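N-acetylmuramoyl-L-alanine amidase domain-containing protein SAOUHSC_02979 (Staphylococcus aureus, PDB 5T1Q) is probably a secreted cell-wall amidase, this chain carrying a glucosaminidase-family domain followed by a CHAP domain. Local coordinates at residues A[237-242]-A[261-266]; A[252-257]-A[313-318]; A[78-83]-A[154-159]; A[74-79]-A[170-175]. All coordinates share one frame; numbering follows the deposited sequence.

Interaction 1 of 4, residues A[237-242]-A[261-266]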
loop_
_atom_site.group_PDB
_atom_site.type_symbol
_atom_site.label_atom_id
_atom_site.label_comp_id
_atom_site.label_asym_id
_atom_site.label_seq_id
_atom_site.Cartn_x
_atom_site.Cartn_y
_atom_site.Cartn_z
ATOM N N LYS A 237 -2.670 11.904 15.991
ATOM C CA LYS A 237 -2.764 10.455 16.184
ATOM C C LYS A 237 -2.225 9.709 14.951
ATOM O O LYS A 237 -2.501 10.105 13.813
ATOM C CB LYS A 237 -4.224 10.059 16.449
ATOM C CG LYS A 237 -4.472 8.567 16.592
ATOM C CD LYS A 237 -5.956 8.237 16.683
ATOM C CE LYS A 237 -6.575 8.711 17.984
ATOM N NZ LYS A 237 -7.965 8.201 18.127
ATOM N N PRO A 238 -1.441 8.640 15.172
ATOM C CA PRO A 238 -0.919 7.899 14.024
ATOM C C PRO A 238 -2.025 7.201 13.237
ATOM O O PRO A 238 -3.090 6.883 13.800
ATOM C CB PRO A 238 0.036 6.866 14.655
ATOM C CG PRO A 238 -0.335 6.794 16.107
ATOM C CD PRO A 238 -0.934 8.124 16.463
ATOM N N PHE A 239 -1.789 6.986 11.945
ATOM C CA PHE A 239 -2.764 6.308 11.132
ATOM C C PHE A 239 -2.783 4.823 11.448
ATOM O O PHE A 239 -1.745 4.237 11.703
ATOM C CB PHE A 239 -2.507 6.491 9.633
ATOM C CG PHE A 239 -3.514 5.769 8.766
ATOM C CD1 PHE A 239 -4.814 6.238 8.664
ATOM C CD2 PHE A 239 -3.171 4.611 8.085
ATOM C CE1 PHE A 239 -5.757 5.578 7.892
ATOM C CE2 PHE A 239 -4.103 3.944 7.309
ATOM C CZ PHE A 239 -5.402 4.433 7.207
ATOM N N ARG A 240 -3.980 4.245 11.437
ATOM C CA ARG A 240 -4.185 2.800 11.631
ATOM C C ARG A 240 -5.434 2.406 10.862
ATOM O O ARG A 240 -6.402 3.158 10.821
ATOM C CB ARG A 240 -4.323 2.400 13.116
ATOM C CG ARG A 240 -3.073 2.646 13.953
ATOM C CD ARG A 240 -3.081 1.959 15.323
ATOM N NE ARG A 240 -2.691 0.529 15.298
ATOM C CZ ARG A 240 -3.521 -0.529 15.300
ATOM N NH1 ARG A 240 -3.013 -1.764 15.293
ATOM N NH2 ARG A 240 -4.848 -0.384 15.320
ATOM N N GLU A 241 -5.384 1.241 10.228
ATOM C CA GLU A 241 -6.510 0.706 9.467
ATOM C C GLU A 241 -7.465 0.138 10.509
ATOM O O GLU A 241 -7.103 -0.750 11.281
ATOM C CB GLU A 241 -6.007 -0.357 8.482
ATOM C CG GLU A 241 -7.024 -0.888 7.475
ATOM C CD GLU A 241 -6.375 -1.698 6.342
ATOM O OE1 GLU A 241 -5.249 -1.348 5.895
ATOM O OE2 GLU A 241 -7.007 -2.670 5.866
ATOM N N VAL A 242 -8.674 0.683 10.549
ATOM C CA VAL A 242 -9.652 0.320 11.567
ATOM C C VAL A 242 -10.555 -0.830 11.132
ATOM O O VAL A 242 -10.482 -1.942 11.668
ATOM C CB VAL A 242 -10.541 1.549 11.926
ATOM C CG1 VAL A 242 -11.512 1.212 13.060
ATOM C CG2 VAL A 242 -9.675 2.748 12.289
HETATM N N MSE A 261 -11.340 8.863 9.351
HETATM C CA MSE A 261 -12.505 9.369 10.099
HETATM C C MSE A 261 -12.929 8.376 11.159
HETATM O O MSE A 261 -13.315 8.764 12.265
HETATM C CB MSE A 261 -13.694 9.662 9.184
HETATM C CG MSE A 261 -13.493 10.980 8.438
HETATM SE SE MSE A 261 -15.011 11.299 7.211
HETATM C CE MSE A 261 -16.005 12.303 8.569
ATOM N N LYS A 262 -12.883 7.092 10.824
ATOM C CA LYS A 262 -13.236 6.042 11.791
ATOM C C LYS A 262 -12.351 6.000 13.032
ATOM O O LYS A 262 -12.829 5.639 14.089
ATOM C CB LYS A 262 -13.280 4.660 11.146
ATOM C CG LYS A 262 -14.667 4.276 10.690
ATOM C CD LYS A 262 -14.697 2.928 9.995
ATOM C CE LYS A 262 -16.126 2.406 9.910
ATOM N NZ LYS A 262 -17.083 3.433 9.401
ATOM N N GLN A 263 -11.078 6.368 12.915
ATOM C CA GLN A 263 -10.202 6.395 14.085
ATOM C C GLN A 263 -10.712 7.357 15.150
ATOM O O GLN A 263 -10.370 7.220 16.326
ATOM C CB GLN A 263 -8.783 6.805 13.721
ATOM C CG GLN A 263 -8.067 5.858 12.791
ATOM C CD GLN A 263 -6.606 6.216 12.666
ATOM O OE1 GLN A 263 -6.188 6.812 11.672
ATOM N NE2 GLN A 263 -5.831 5.921 13.708
ATOM N N PHE A 264 -11.500 8.348 14.730
ATOM C CA PHE A 264 -12.052 9.316 15.664
ATOM C C PHE A 264 -13.538 9.082 15.979
ATOM O O PHE A 264 -14.220 9.982 16.453
ATOM C CB PHE A 264 -11.799 10.726 15.146
ATOM C CG PHE A 264 -10.344 11.038 14.971
ATOM C CD1 PHE A 264 -9.546 11.325 16.075
ATOM C CD2 PHE A 264 -9.757 11.021 13.706
ATOM C CE1 PHE A 264 -8.193 11.617 15.910
ATOM C CE2 PHE A 264 -8.411 11.319 13.540
ATOM C CZ PHE A 264 -7.629 11.620 14.641
ATOM N N GLY A 265 -14.028 7.873 15.705
ATOM C CA GLY A 265 -15.402 7.499 16.015
ATOM C C GLY A 265 -16.483 8.197 15.224
ATOM O O GLY A 265 -17.534 8.529 15.771
ATOM N N THR A 266 -16.228 8.441 13.940
ATOM C CA THR A 266 -17.226 9.072 13.089
ATOM C C THR A 266 -17.166 8.388 11.742
ATOM O O THR A 266 -16.105 7.946 11.301
ATOM C CB THR A 266 -17.041 10.608 12.953
ATOM O OG1 THR A 266 -16.110 10.925 11.915
ATOM C CG2 THR A 266 -16.588 11.230 14.279
#
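The Gln263 amide meets the Phe239 ring, their planes 84° apart. OE1 of Gln263 comes obliquely to the ring, 3.4 Å from Phe239 CD1. The Phe264 ring has the aliphatic end of Lys237 beside it, again obliquely, with Lys237 CE 3.9 Å from Phe264 CE1; it also stacks with His296. Both rings belong to the C-terminal peptidase C51 (CHAP-type) part of the chain, where the irregular segment 237-242 lies against the end of helix 253-262 and the type I beta turn from Lys262 to Gly265.

Gln263 carries most of the contact. Its chain runs extended beyond CG, with chi2 (-171°) placing CD, and its amide meets the backbone of 237-242. NE2 of Gln263 donates to Pro238 O at 2.9 Å, nearly straight at 173°, in the carbonyl plane and close to the plane of the amide itself. At the other end, Arg240 N gives a weak bond to OE1, which also accepts from Arg260. Both ends are thus held, NE2 the more firmly. Lys237 slides past Gln263 in the opposite direction, and its NZ bonds weakly to Gln263 O. Farther back along the Gln263 side chain, the CG2 methyl of Val242 packs 3.5 Å from Gln263 CG.

Interaction 2 of 4, residues A[252-257]-A[313-318]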
loop_
_atom_site.group_PDB
_atom_site.type_symbol
_atom_site.label_atom_id
_atom_site.label_comp_id
_atom_site.label_asym_id
_atom_site.label_seq_id
_atom_site.Cartn_x
_atom_site.Cartn_y
_atom_site.Cartn_z
ATOM N N GLN A 252 -6.743 4.335 -1.890
ATOM C CA GLN A 252 -7.085 5.572 -2.630
ATOM C C GLN A 252 -7.527 6.690 -1.676
ATOM O O GLN A 252 -7.748 6.439 -0.485
ATOM C CB GLN A 252 -8.132 5.277 -3.697
ATOM C CG GLN A 252 -7.625 4.266 -4.715
ATOM C CD GLN A 252 -6.382 4.757 -5.446
ATOM O OE1 GLN A 252 -6.333 5.891 -5.915
ATOM N NE2 GLN A 252 -5.371 3.912 -5.530
ATOM N N CYS A 253 -7.637 7.914 -2.184
ATOM C CA CYS A 253 -7.940 9.063 -1.322
ATOM C C CYS A 253 -9.249 8.899 -0.571
ATOM O O CYS A 253 -9.361 9.300 0.564
ATOM C CB CYS A 253 -7.936 10.373 -2.098
ATOM S SG CYS A 253 -9.128 10.492 -3.452
ATOM N N THR A 254 -10.219 8.294 -1.244
ATOM C CA THR A 254 -11.541 8.024 -0.704
ATOM C C THR A 254 -11.440 7.029 0.447
ATOM O O THR A 254 -11.946 7.274 1.537
ATOM C CB THR A 254 -12.437 7.446 -1.810
ATOM O OG1 THR A 254 -11.704 6.448 -2.507
ATOM C CG2 THR A 254 -12.810 8.506 -2.812
ATOM N N TRP A 255 -10.762 5.917 0.202
ATOM C CA TRP A 255 -10.537 4.913 1.246
ATOM C C TRP A 255 -9.816 5.507 2.460
ATOM O O TRP A 255 -10.128 5.185 3.599
ATOM C CB TRP A 255 -9.711 3.738 0.680
ATOM C CG TRP A 255 -9.306 2.725 1.707
ATOM C CD1 TRP A 255 -9.966 1.581 2.040
ATOM C CD2 TRP A 255 -8.142 2.774 2.543
ATOM N NE1 TRP A 255 -9.279 0.911 3.029
ATOM C CE2 TRP A 255 -8.159 1.626 3.353
ATOM C CE3 TRP A 255 -7.092 3.678 2.679
ATOM C CZ2 TRP A 255 -7.163 1.359 4.298
ATOM C CZ3 TRP A 255 -6.095 3.409 3.623
ATOM C CH2 TRP A 255 -6.141 2.260 4.412
ATOM N N TYR A 256 -8.839 6.363 2.217
ATOM C CA TYR A 256 -8.063 6.920 3.324
ATOM C C TYR A 256 -8.939 7.770 4.235
ATOM O O TYR A 256 -8.885 7.613 5.454
ATOM C CB TYR A 256 -6.822 7.714 2.834
ATOM C CG TYR A 256 -6.139 8.409 3.976
ATOM C CD1 TYR A 256 -5.237 7.723 4.799
ATOM C CD2 TYR A 256 -6.432 9.749 4.282
ATOM C CE1 TYR A 256 -4.639 8.351 5.869
ATOM C CE2 TYR A 256 -5.852 10.378 5.371
ATOM C CZ TYR A 256 -4.954 9.681 6.155
ATOM O OH TYR A 256 -4.371 10.299 7.220
ATOM N N VAL A 257 -9.744 8.658 3.651
ATOM C CA VAL A 257 -10.596 9.520 4.466
ATOM C C VAL A 257 -11.653 8.720 5.271
ATOM O O VAL A 257 -11.923 9.029 6.435
ATOM C CB VAL A 257 -11.240 10.635 3.631
ATOM C CG1 VAL A 257 -12.128 11.502 4.505
ATOM C CG2 VAL A 257 -10.169 11.487 2.944
ATOM N N GLY A 313 -11.400 14.913 -8.970
ATOM C CA GLY A 313 -11.240 15.798 -7.829
ATOM C C GLY A 313 -10.400 15.072 -6.783
ATOM O O GLY A 313 -9.637 14.161 -7.100
ATOM N N HIS A 314 -10.587 15.430 -5.530
ATOM C CA HIS A 314 -9.806 14.849 -4.471
ATOM C C HIS A 314 -10.515 15.010 -3.147
ATOM O O HIS A 314 -11.369 15.877 -3.005
ATOM C CB HIS A 314 -8.434 15.550 -4.448
ATOM C CG HIS A 314 -7.497 15.015 -3.423
ATOM N ND1 HIS A 314 -7.021 13.724 -3.463
ATOM C CD2 HIS A 314 -6.913 15.601 -2.353
ATOM C CE1 HIS A 314 -6.207 13.526 -2.434
ATOM N NE2 HIS A 314 -6.131 14.646 -1.742
ATOM N N VAL A 315 -10.181 14.154 -2.193
ATOM C CA VAL A 315 -10.718 14.243 -0.853
ATOM C C VAL A 315 -9.586 13.978 0.151
ATOM O O VAL A 315 -8.709 13.140 -0.077
ATOM C CB VAL A 315 -11.975 13.351 -0.653
ATOM C CG1 VAL A 315 -11.643 11.863 -0.738
ATOM C CG2 VAL A 315 -12.656 13.656 0.659
ATOM N N ALA A 316 -9.610 14.717 1.255
ATOM C CA ALA A 316 -8.590 14.632 2.297
ATOM C C ALA A 316 -9.241 14.781 3.652
ATOM O O ALA A 316 -10.434 15.082 3.737
ATOM C CB ALA A 316 -7.543 15.712 2.098
ATOM N N PHE A 317 -8.470 14.545 4.707
ATOM C CA PHE A 317 -8.960 14.630 6.077
ATOM C C PHE A 317 -8.368 15.852 6.769
ATOM O O PHE A 317 -7.159 16.057 6.712
ATOM C CB PHE A 317 -8.578 13.350 6.830
ATOM C CG PHE A 317 -9.019 13.332 8.272
ATOM C CD1 PHE A 317 -10.308 12.972 8.605
ATOM C CD2 PHE A 317 -8.147 13.679 9.290
ATOM C CE1 PHE A 317 -10.733 12.951 9.930
ATOM C CE2 PHE A 317 -8.564 13.679 10.619
ATOM C CZ PHE A 317 -9.861 13.302 10.937
ATOM N N VAL A 318 -9.205 16.664 7.413
ATOM C CA VAL A 318 -8.733 17.851 8.123
ATOM C C VAL A 318 -8.154 17.468 9.505
ATOM O O VAL A 318 -8.900 17.121 10.424
ATOM C CB VAL A 318 -9.858 18.885 8.326
ATOM C CG1 VAL A 318 -9.342 20.120 9.066
ATOM C CG2 VAL A 318 -10.464 19.284 6.996
HETATM O O HOH W 1 -7.100 11.136 0.990
#
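Cys253 meets His314 and Val315 where the start of helix 253-262 lies against strand 314-321. The two segment axes run 22° from parallel and approach to 7.3 Å. The SG of Cys253 stands between its backbone N and carbonyl carbon (chi1 60°), the crowded position. There it is 3.9 Å from His314 ND1 and equally near Val315 CG1. It sits obliquely to the imidazole.

His314 has CG anti to its backbone N (chi1 -178°). Its ring approaches the cysteine, bringing CE1 to 3.6 Å from Cys253 CB. The other ring nitrogen, NE2, is hydrogen-bonded to Glu331 OE1.

Val315 CG1 touches the helix backbone, 3.7 Å from Cys253 O. It also meets Thr254 CG2, the two side chains crossing at about a right angle. Val315 CG2 meets Val257 CG2 at 4.0 Å. That Val257 methyl also presses on the strand backbone, 3.5 Å from Ala316 C. A water donates to Cys253 O and Val315 O, joining two buried carbonyls. Trp278 of helix 278-284 also packs on Thr254, Val257 and Val315.

A cysteine at the start of a helix packed against a strand histidine is characteristic of the papain-like fold, to which CHAP domains belong. Cys253, His314 and Glu331 are consistent with the Cys-His-Glu catalytic triad of such enzymes.

Interaction 3 of 4, residues A[78-83]-A[154-159]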
loop_
_atom_site.group_PDB
_atom_site.type_symbol
_atom_site.label_atom_id
_atom_site.label_comp_id
_atom_site.label_asym_id
_atom_site.label_seq_id
_atom_site.Cartn_x
_atom_site.Cartn_y
_atom_site.Cartn_z
ATOM N N ASN A 78 17.147 -22.721 -0.462
ATOM C CA ASN A 78 17.298 -22.134 -1.791
ATOM C C ASN A 78 18.170 -20.879 -1.891
ATOM O O ASN A 78 18.136 -20.218 -2.913
ATOM C CB ASN A 78 15.909 -21.867 -2.364
ATOM C CG ASN A 78 15.118 -23.142 -2.574
ATOM O OD1 ASN A 78 15.517 -24.009 -3.340
ATOM N ND2 ASN A 78 13.979 -23.248 -1.909
ATOM N N ASP A 79 18.954 -20.558 -0.859
ATOM C CA ASP A 79 19.856 -19.387 -0.903
ATOM C C ASP A 79 19.111 -18.036 -1.052
ATOM O O ASP A 79 19.530 -17.159 -1.812
ATOM C CB ASP A 79 20.868 -19.571 -2.057
ATOM C CG ASP A 79 22.047 -18.621 -1.980
ATOM O OD1 ASP A 79 22.423 -18.219 -0.863
ATOM O OD2 ASP A 79 22.626 -18.309 -3.047
ATOM N N ILE A 80 18.012 -17.878 -0.317
ATOM C CA ILE A 80 17.181 -16.662 -0.365
ATOM C C ILE A 80 17.067 -16.016 1.021
ATOM O O ILE A 80 17.015 -16.719 2.038
ATOM C CB ILE A 80 15.756 -17.005 -0.892
ATOM C CG1 ILE A 80 15.831 -17.467 -2.353
ATOM C CG2 ILE A 80 14.805 -15.811 -0.766
ATOM C CD1 ILE A 80 14.518 -17.976 -2.918
ATOM N N TYR A 81 17.065 -14.680 1.059
ATOM C CA TYR A 81 16.829 -13.959 2.316
ATOM C C TYR A 81 15.360 -14.110 2.672
ATOM O O TYR A 81 14.490 -13.612 1.951
ATOM C CB TYR A 81 17.126 -12.462 2.197
ATOM C CG TYR A 81 18.580 -12.084 2.274
ATOM C CD1 TYR A 81 19.205 -11.888 3.515
ATOM C CD2 TYR A 81 19.321 -11.859 1.127
ATOM C CE1 TYR A 81 20.543 -11.523 3.597
ATOM C CE2 TYR A 81 20.659 -11.493 1.199
ATOM C CZ TYR A 81 21.264 -11.330 2.429
ATOM O OH TYR A 81 22.590 -10.969 2.482
ATOM N N ALA A 82 15.084 -14.804 3.770
ATOM C CA ALA A 82 13.716 -14.974 4.250
ATOM C C ALA A 82 13.093 -13.600 4.548
ATOM O O ALA A 82 11.893 -13.386 4.365
ATOM C CB ALA A 82 13.708 -15.843 5.500
ATOM N N SER A 83 13.930 -12.677 5.011
ATOM C CA SER A 83 13.497 -11.317 5.318
ATOM C C SER A 83 12.953 -10.600 4.094
ATOM O O SER A 83 11.926 -9.923 4.173
ATOM C CB SER A 83 14.665 -10.534 5.914
ATOM O OG SER A 83 15.807 -10.697 5.105
ATOM N N ASP A 154 10.900 -20.286 -6.722
ATOM C CA ASP A 154 11.208 -20.758 -8.073
ATOM C C ASP A 154 11.466 -19.601 -9.030
ATOM O O ASP A 154 12.322 -19.707 -9.905
ATOM C CB ASP A 154 10.089 -21.658 -8.620
ATOM C CG ASP A 154 10.061 -23.039 -7.958
ATOM O OD1 ASP A 154 10.929 -23.326 -7.104
ATOM O OD2 ASP A 154 9.175 -23.852 -8.308
ATOM N N LEU A 155 10.735 -18.500 -8.858
ATOM C CA LEU A 155 10.920 -17.325 -9.709
ATOM C C LEU A 155 12.291 -16.698 -9.479
ATOM O O LEU A 155 13.006 -16.394 -10.435
ATOM C CB LEU A 155 9.831 -16.279 -9.452
ATOM C CG LEU A 155 9.879 -15.015 -10.319
ATOM C CD1 LEU A 155 9.770 -15.354 -11.794
ATOM C CD2 LEU A 155 8.774 -14.062 -9.907
ATOM N N ILE A 156 12.656 -16.512 -8.211
ATOM C CA ILE A 156 13.944 -15.909 -7.862
ATOM C C ILE A 156 15.131 -16.763 -8.332
ATOM O O ILE A 156 16.147 -16.228 -8.782
ATOM C CB ILE A 156 14.076 -15.693 -6.333
ATOM C CG1 ILE A 156 12.982 -14.742 -5.796
ATOM C CG2 ILE A 156 15.462 -15.168 -5.968
ATOM C CD1 ILE A 156 12.991 -13.351 -6.398
ATOM N N LYS A 157 14.997 -18.082 -8.224
ATOM C CA LYS A 157 16.083 -19.003 -8.594
ATOM C C LYS A 157 16.188 -19.287 -10.077
ATOM O O LYS A 157 17.289 -19.340 -10.591
ATOM C CB LYS A 157 15.964 -20.322 -7.812
ATOM C CG LYS A 157 16.040 -20.144 -6.298
ATOM C CD LYS A 157 17.340 -19.506 -5.817
ATOM C CE LYS A 157 18.518 -20.452 -5.985
ATOM N NZ LYS A 157 19.821 -19.837 -5.615
ATOM N N ASN A 158 15.053 -19.440 -10.763
ATOM C CA ASN A 158 15.043 -19.766 -12.200
ATOM C C ASN A 158 14.923 -18.558 -13.135
ATOM O O ASN A 158 15.304 -18.642 -14.296
ATOM C CB ASN A 158 13.907 -20.747 -12.492
ATOM C CG ASN A 158 13.997 -22.005 -11.651
ATOM O OD1 ASN A 158 15.082 -22.512 -11.394
ATOM N ND2 ASN A 158 12.851 -22.515 -11.218
ATOM N N GLY A 159 14.355 -17.459 -12.650
ATOM C CA GLY A 159 14.238 -16.243 -13.458
ATOM C C GLY A 159 13.204 -16.296 -14.564
ATOM O O GLY A 159 12.140 -16.901 -14.400
#
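Asn78 and Lys157 approach where the chain leaves one helix and another is in its last turn. Asp79 leaves helical geometry with positive phi (63°), and the chain then runs on through Ile80 to the next helix. Segment 154-159 is the end of helix 145-158, which Gly159 leaves with positive phi. The nearest CA pair is Asn78 and Lys157, 7.6 Å apart.

Lys157 does most of the touching. The bends of its chain at chi2 (-59°) and chi3 (-70°) place CD and CE beside Asn78 O, each 3.1 Å away. Lys157 NZ is 3.2 Å from the same Asn78 O. The ammonium also comes 3.7 Å from Asp79 CB. The Asp79 carboxylate is near but not in a salt bridge, with OD2 4.1 Å from Lys157 NZ; OD2 is hydrogen-bonded to Ser173 OG. The opposite charges may still attract. The buried side chains of Ile80 and Ile156 meet at a slant, Ile80 CD1 lying 4.1 Å from Ile156 CB.

In the glucosaminidase-family domain, this contact sets the link between helices 58-78 and 82-93 against the end of helix 145-158. Trp171, from the loop before helix 178-185, adds a cation-pi contact to Lys157 and a hydrogen bond to Ile156 O.

Interaction 4 of 4, residues A[74-79]-A[170-175]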
loop_
_atom_site.group_PDB
_atom_site.type_symbol
_atom_site.label_atom_id
_atom_site.label_comp_id
_atom_site.label_asym_id
_atom_site.label_seq_id
_atom_site.Cartn_x
_atom_site.Cartn_y
_atom_site.Cartn_z
ATOM N N ILE A 74 12.595 -22.301 3.448
ATOM C CA ILE A 74 12.785 -21.970 2.028
ATOM C C ILE A 74 14.046 -21.112 1.834
ATOM O O ILE A 74 14.816 -21.347 0.897
ATOM C CB ILE A 74 11.539 -21.292 1.420
ATOM C CG1 ILE A 74 10.439 -22.343 1.224
ATOM C CG2 ILE A 74 11.863 -20.652 0.071
ATOM C CD1 ILE A 74 9.103 -21.784 0.777
ATOM N N GLY A 75 14.275 -20.168 2.742
ATOM C CA GLY A 75 15.459 -19.317 2.681
ATOM C C GLY A 75 16.775 -20.081 2.739
ATOM O O GLY A 75 17.624 -19.933 1.852
ATOM N N GLN A 76 16.938 -20.917 3.767
ATOM C CA GLN A 76 18.176 -21.697 3.950
ATOM C C GLN A 76 18.459 -22.662 2.805
ATOM O O GLN A 76 19.595 -22.763 2.340
ATOM C CB GLN A 76 18.133 -22.497 5.267
ATOM C CG GLN A 76 18.059 -21.638 6.522
ATOM C CD GLN A 76 19.294 -20.783 6.731
ATOM O OE1 GLN A 76 19.202 -19.569 6.882
ATOM N NE2 GLN A 76 20.452 -21.408 6.707
ATOM N N ASP A 77 17.417 -23.360 2.360
ATOM C CA ASP A 77 17.542 -24.364 1.300
ATOM C C ASP A 77 17.852 -23.783 -0.082
ATOM O O ASP A 77 18.729 -24.284 -0.780
ATOM C CB ASP A 77 16.270 -25.233 1.219
ATOM C CG ASP A 77 16.062 -26.123 2.463
ATOM O OD1 ASP A 77 16.965 -26.218 3.330
ATOM O OD2 ASP A 77 14.985 -26.752 2.561
ATOM N N ASN A 78 17.147 -22.721 -0.462
ATOM C CA ASN A 78 17.298 -22.134 -1.791
ATOM C C ASN A 78 18.170 -20.879 -1.891
ATOM O O ASN A 78 18.136 -20.218 -2.913
ATOM C CB ASN A 78 15.909 -21.867 -2.364
ATOM C CG ASN A 78 15.118 -23.142 -2.574
ATOM O OD1 ASN A 78 15.517 -24.009 -3.340
ATOM N ND2 ASN A 78 13.979 -23.248 -1.909
ATOM N N ASP A 79 18.954 -20.558 -0.859
ATOM C CA ASP A 79 19.856 -19.387 -0.903
ATOM C C ASP A 79 19.111 -18.036 -1.052
ATOM O O ASP A 79 19.530 -17.159 -1.812
ATOM C CB ASP A 79 20.868 -19.571 -2.057
ATOM C CG ASP A 79 22.047 -18.621 -1.980
ATOM O OD1 ASP A 79 22.423 -18.219 -0.863
ATOM O OD2 ASP A 79 22.626 -18.309 -3.047
ATOM N N THR A 170 19.690 -10.918 -5.969
ATOM C CA THR A 170 18.998 -10.947 -4.668
ATOM C C THR A 170 19.395 -12.189 -3.879
ATOM O O THR A 170 19.075 -12.295 -2.690
ATOM C CB THR A 170 17.463 -10.939 -4.783
ATOM O OG1 THR A 170 17.002 -12.182 -5.321
ATOM C CG2 THR A 170 16.972 -9.765 -5.633
ATOM N N TRP A 171 20.079 -13.129 -4.549
ATOM C CA TRP A 171 20.540 -14.367 -3.921
ATOM C C TRP A 171 21.483 -13.992 -2.807
ATOM O O TRP A 171 22.271 -13.058 -2.945
ATOM C CB TRP A 171 21.269 -15.262 -4.927
ATOM C CG TRP A 171 20.419 -15.839 -6.022
ATOM C CD1 TRP A 171 19.148 -15.458 -6.381
ATOM C CD2 TRP A 171 20.847 -16.773 -7.016
ATOM N NE1 TRP A 171 18.735 -16.171 -7.481
ATOM C CE2 TRP A 171 19.763 -16.978 -7.897
ATOM C CE3 TRP A 171 22.033 -17.490 -7.225
ATOM C CZ2 TRP A 171 19.829 -17.864 -8.973
ATOM C CZ3 TRP A 171 22.099 -18.376 -8.298
ATOM C CH2 TRP A 171 21.001 -18.555 -9.155
ATOM N N LYS A 172 21.419 -14.751 -1.725
ATOM C CA LYS A 172 22.215 -14.477 -0.520
ATOM C C LYS A 172 23.722 -14.496 -0.828
ATOM O O LYS A 172 24.470 -13.649 -0.350
ATOM C CB LYS A 172 21.851 -15.503 0.557
ATOM C CG LYS A 172 21.860 -14.991 1.983
ATOM C CD LYS A 172 21.189 -16.019 2.879
ATOM C CE LYS A 172 21.016 -15.515 4.292
ATOM N NZ LYS A 172 20.341 -16.550 5.116
ATOM N N SER A 173 24.143 -15.434 -1.671
ATOM C CA SER A 173 25.546 -15.548 -2.077
ATOM C C SER A 173 26.042 -14.385 -2.963
ATOM O O SER A 173 27.245 -14.210 -3.127
ATOM C CB SER A 173 25.766 -16.882 -2.808
ATOM O OG SER A 173 24.890 -17.010 -3.914
ATOM N N GLU A 174 25.120 -13.603 -3.528
ATOM C CA GLU A 174 25.469 -12.464 -4.407
ATOM C C GLU A 174 25.277 -11.095 -3.752
ATOM O O GLU A 174 25.850 -10.107 -4.211
ATOM C CB GLU A 174 24.606 -12.509 -5.670
ATOM C CG GLU A 174 24.758 -13.779 -6.497
ATOM C CD GLU A 174 26.092 -13.874 -7.208
ATOM O OE1 GLU A 174 26.663 -14.982 -7.237
ATOM O OE2 GLU A 174 26.579 -12.844 -7.725
ATOM N N ALA A 175 24.444 -11.044 -2.709
ATOM C CA ALA A 175 24.124 -9.807 -1.992
ATOM C C ALA A 175 24.648 -9.881 -0.561
ATOM O O ALA A 175 24.183 -10.705 0.231
ATOM C CB ALA A 175 22.617 -9.581 -1.994
#
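Asp79 meets Lys172 and Ser173 mainly through hydrogen bonds, using its backbone and both carboxylate oxygens. The backbone bond runs from Lys172 N to Asp79 O at 3.1 Å and is almost straight at 178°. The side-chain bond runs from Ser173 OG to Asp79 OD2 at 2.8 Å and uses the syn lone pair of that oxygen. The serine hydroxyl stands between its own backbone N and carbonyl carbon (chi1 56°), which places OG at the carboxylate. A weak third bond joins Ser173 N to Asp79 OD1 at 3.4 Å. The carboxylate is thus gripped by side chain and backbone of one residue, which limits its rotation.

Van der Waals contacts fill in around these bonds. Lys172 CB is 3.1 Å from Asp79 OD1, and Trp171 CB lies 3.8 Å from Asp79 OD2.

Charge plays a lesser part. Lys172 extends its chain past Asp79, leaving its NZ 6.5 Å from Asp79 OD1. That ammonium bonds instead to Asp212 O. The Trp171 indole leads away; its NE1 bonds to Ile156 O and its ring makes a cation-pi contact with Lys157.

The contact ties the turn after helix 58-78, where Asp79 has positive phi, to the loop before helix 178-185. This joins two parts of the mainly helical glucosaminidase-family domain, a family in the lysozyme clan.

The four contacts fall into two groups, on opposite sides of the chain's centre. Interactions 1 and 2 share helix 253-262 of the C-terminal peptidase domain and touch: Phe239 packs on Tyr256 and Phe264 on Phe317. Interaction 2 is buried and mostly apolar, around the likely catalytic pair. Interaction 1 is a surface contact built on amide and backbone bonds. Interactions 3 and 4 lie in the glucosaminidase-family domain, centres 6 Å apart, and share Asn78 and Asp79. Interaction 3 is partly buried and mixes aliphatic packing with a lysine; interaction 4 is at the surface and chiefly hydrogen-bonded. The centres of interactions 2 and 3 are 38 Å apart.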